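Local structure of phosphotriesterase homology protein (Escherichia coli, 1BF6) at residues Y259-F264 against V280-N285. The protein is a zinc-dependent hydrolase of the phosphotriesterase family that cleaves phosphorylated glyceryl acetates and also acts on aromatic acetates and propionates. Residues are numbered along the deposited sequence; the frame is centred on the assembly and turned at random.
Sequences YLLTTF and VMLREN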
ATOM      1  N   TYR A 259      11.291  -5.536   9.976  1.00  8.35           N
ATOM      2  CA  TYR A 259      12.605  -5.432   9.348  1.00  7.58           C
ATOM      3  C   TYR A 259      12.830  -3.957   9.017  1.00  9.33           C
ATOM      4  O   TYR A 259      13.957  -3.470   9.020  1.00  8.17           O
ATOM      5  CB  TYR A 259      12.639  -6.255   8.055  1.00  7.04           C
ATOM      6  CG  TYR A 259      13.900  -6.128   7.250  1.00  6.78           C
ATOM      7  CD1 TYR A 259      14.044  -5.136   6.275  1.00  8.42           C
ATOM      8  CD2 TYR A 259      14.942  -7.035   7.423  1.00  9.33           C
ATOM      9  CE1 TYR A 259      15.200  -5.060   5.489  1.00  9.97           C
ATOM     10  CE2 TYR A 259      16.091  -6.970   6.645  1.00 10.95           C
ATOM     11  CZ  TYR A 259      16.212  -5.986   5.686  1.00 12.11           C
ATOM     12  OH  TYR A 259      17.354  -5.941   4.929  1.00 17.20           O
ATOM     13  N   LEU A 260      11.738  -3.252   8.724  1.00  8.70           N
ATOM     14  CA  LEU A 260      11.807  -1.834   8.397  1.00  8.94           C
ATOM     15  C   LEU A 260      12.467  -1.061   9.536  1.00  7.45           C
ATOM     16  O   LEU A 260      13.305  -0.193   9.300  1.00  8.25           O
ATOM     17  CB  LEU A 260      10.389  -1.281   8.169  1.00 10.05           C
ATOM     18  CG  LEU A 260      10.256   0.208   7.839  1.00 11.59           C
ATOM     19  CD1 LEU A 260      10.893   0.511   6.501  1.00 13.84           C
ATOM     20  CD2 LEU A 260       8.778   0.603   7.821  1.00 14.29           C
ATOM     21  N   LEU A 261      12.112  -1.417  10.766  1.00  8.40           N
ATOM     22  CA  LEU A 261      12.630  -0.722  11.946  1.00 11.16           C
ATOM     23  C   LEU A 261      13.890  -1.326  12.571  1.00 12.11           C
ATOM     24  O   LEU A 261      14.724  -0.601  13.124  1.00 10.60           O
ATOM     25  CB  LEU A 261      11.506  -0.586  12.982  1.00 11.49           C
ATOM     26  CG  LEU A 261      10.318   0.242  12.448  1.00 12.09           C
ATOM     27  CD1 LEU A 261       9.096   0.096  13.315  1.00 10.75           C
ATOM     28  CD2 LEU A 261      10.722   1.705  12.303  1.00 13.53           C
ATOM     29  N   THR A 262      14.035  -2.645  12.472  1.00 11.54           N
ATOM     30  CA  THR A 262      15.199  -3.323  13.048  1.00 10.76           C
ATOM     31  C   THR A 262      16.406  -3.256  12.126  1.00 10.46           C
ATOM     32  O   THR A 262      17.549  -3.273  12.593  1.00 10.92           O
ATOM     33  CB  THR A 262      14.914  -4.814  13.350  1.00 10.77           C
ATOM     34  OG1 THR A 262      14.677  -5.515  12.121  1.00  9.25           O
ATOM     35  CG2 THR A 262      13.715  -4.965  14.274  1.00 12.63           C
ATOM     36  N   THR A 263      16.161  -3.104  10.824  1.00  7.85           N
ATOM     37  CA  THR A 263      17.246  -3.083   9.857  1.00  6.69           C
ATOM     38  C   THR A 263      17.326  -1.924   8.867  1.00  6.84           C
ATOM     39  O   THR A 263      18.360  -1.273   8.777  1.00  7.41           O
ATOM     40  CB  THR A 263      17.274  -4.424   9.059  1.00  6.60           C
ATOM     41  OG1 THR A 263      17.278  -5.524   9.974  1.00  9.00           O
ATOM     42  CG2 THR A 263      18.472  -4.501   8.149  1.00  8.07           C
ATOM     43  N   PHE A 264      16.252  -1.662   8.117  1.00  4.98           N
ATOM     44  CA  PHE A 264      16.295  -0.607   7.111  1.00  4.75           C
ATOM     45  C   PHE A 264      16.467   0.813   7.654  1.00  4.21           C
ATOM     46  O   PHE A 264      17.348   1.536   7.197  1.00  6.26           O
ATOM     47  CB  PHE A 264      15.070  -0.665   6.191  1.00  3.58           C
ATOM     48  CG  PHE A 264      15.178   0.251   4.998  1.00  5.06           C
ATOM     49  CD1 PHE A 264      15.944  -0.106   3.896  1.00  5.93           C
ATOM     50  CD2 PHE A 264      14.528   1.492   4.985  1.00  6.53           C
ATOM     51  CE1 PHE A 264      16.070   0.750   2.797  1.00  7.39           C
ATOM     52  CE2 PHE A 264      14.651   2.345   3.891  1.00  8.06           C
ATOM     53  CZ  PHE A 264      15.421   1.974   2.800  1.00  8.78           C
ATOM     54  N   VAL A 280       9.023  12.049   9.685  1.00  9.68           N
ATOM     55  CA  VAL A 280       8.210  12.729   8.680  1.00 11.75           C
ATOM     56  C   VAL A 280       7.574  11.645   7.788  1.00 13.71           C
ATOM     57  O   VAL A 280       6.356  11.645   7.560  1.00 13.24           O
ATOM     58  CB  VAL A 280       9.051  13.694   7.815  1.00 11.08           C
ATOM     59  CG1 VAL A 280       8.282  14.114   6.567  1.00 12.55           C
ATOM     60  CG2 VAL A 280       9.402  14.933   8.618  1.00 11.24           C
ATOM     61  N   MET A 281       8.393  10.686   7.348  1.00 11.01           N
ATOM     62  CA  MET A 281       7.900   9.617   6.481  1.00 10.35           C
ATOM     63  C   MET A 281       7.018   8.598   7.191  1.00  9.55           C
ATOM     64  O   MET A 281       5.959   8.234   6.674  1.00  9.55           O
ATOM     65  CB  MET A 281       9.064   8.911   5.776  1.00  7.43           C
ATOM     66  CG  MET A 281       9.948   9.834   4.934  1.00  7.88           C
ATOM     67  SD  MET A 281      11.357   8.975   4.186  1.00 10.83           S
ATOM     68  CE  MET A 281      12.510   8.921   5.564  1.00  9.56           C
ATOM     69  N   LEU A 282       7.415   8.176   8.393  1.00  5.99           N
ATOM     70  CA  LEU A 282       6.663   7.170   9.144  1.00  6.77           C
ATOM     71  C   LEU A 282       5.473   7.610   9.987  1.00  8.28           C
ATOM     72  O   LEU A 282       4.575   6.810  10.243  1.00  8.78           O
ATOM     73  CB  LEU A 282       7.608   6.335  10.022  1.00  9.08           C
ATOM     74  CG  LEU A 282       8.590   5.387   9.327  1.00 11.51           C
ATOM     75  CD1 LEU A 282       9.429   4.663  10.397  1.00 11.92           C
ATOM     76  CD2 LEU A 282       7.823   4.370   8.472  1.00 12.01           C
ATOM     77  N   ARG A 283       5.472   8.857  10.456  1.00 10.05           N
ATOM     78  CA  ARG A 283       4.375   9.328  11.290  1.00 10.68           C
ATOM     79  C   ARG A 283       3.614  10.520  10.718  1.00 10.11           C
ATOM     80  O   ARG A 283       2.392  10.461  10.582  1.00  9.44           O
ATOM     81  CB  ARG A 283       4.871   9.663  12.709  1.00 12.69           C
ATOM     82  CG  ARG A 283       3.776  10.152  13.671  1.00 16.37           C
ATOM     83  CD  ARG A 283       4.358  10.935  14.852  1.00 22.56           C
ATOM     84  NE  ARG A 283       5.275  10.103  15.625  1.00 29.93           N
ATOM     85  CZ  ARG A 283       6.500  10.458  16.022  1.00 32.42           C
ATOM     86  NH1 ARG A 283       6.996  11.662  15.741  1.00 32.01           N
ATOM     87  NH2 ARG A 283       7.258   9.568  16.655  1.00 33.38           N
ATOM     88  N   GLU A 284       4.329  11.593  10.383  1.00 10.46           N
ATOM     89  CA  GLU A 284       3.679  12.801   9.881  1.00 12.45           C
ATOM     90  C   GLU A 284       2.896  12.586   8.595  1.00 11.70           C
ATOM     91  O   GLU A 284       1.680  12.803   8.556  1.00 10.93           O
ATOM     92  CB  GLU A 284       4.690  13.925   9.692  1.00 16.91           C
ATOM     93  CG  GLU A 284       5.370  14.357  10.982  1.00 25.28           C
ATOM     94  CD  GLU A 284       6.108  15.686  10.849  1.00 31.97           C
ATOM     95  OE1 GLU A 284       5.832  16.445   9.884  1.00 34.19           O
ATOM     96  OE2 GLU A 284       6.959  15.978  11.721  1.00 35.14           O
ATOM     97  N   ASN A 285       3.587  12.127   7.562  1.00 10.03           N
ATOM     98  CA  ASN A 285       2.958  11.884   6.265  1.00 10.66           C
ATOM     99  C   ASN A 285       1.695  11.018   6.319  1.00  9.98           C
ATOM    100  O   ASN A 285       0.655  11.426   5.815  1.00  9.57           O
ATOM    101  CB  ASN A 285       3.974  11.325   5.248  1.00 10.48           C
ATOM    102  CG  ASN A 285       4.993  12.358   4.811  1.00  9.30           C
ATOM    103  OD1 ASN A 285       4.914  13.528   5.184  1.00 11.44           O
ATOM    104  ND2 ASN A 285       5.957  11.929   4.015  1.00  8.10           N
TER
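The carbonyl oxygen Y259 O is gripped twice: T263 N gives the regular helical bond at 2.9 Å, and F264 N, at 3.1 Å, the longer-step bond of a pi-type turn. L260 and L261 of this turn of helix meet L282. Between the segments the contact is wholly apolar and small, burying 99 Å² in all, with L282 as its centre. The two methyls of L282 divide the work: CD1 meets L261 CD2 at 3.7 Å, and CD2 lies 3.9 Å from CD2 of L260. In both pairs the side chains run in opposite directions and slide past one another. L260 sets out straight toward the other helix, whereas L261 has its CG beside its own backbone N and anti to the carbonyl carbon (chi1 -61°), and its end comes closer to L282 than its CB direction suggests. With CA atoms of L261 and L282 still 10.3 Å apart, within these two segments only the methyl ends meet. Next to L282, R283 belongs to the site that binds beta-D-glucose. The leucines lie against the first and last strands of the TIM barrel: L282 packs on L239 of strand 237-239 and Y7 of strand 7-12, while L260 rests on L9 of strand 7-12 and on I210.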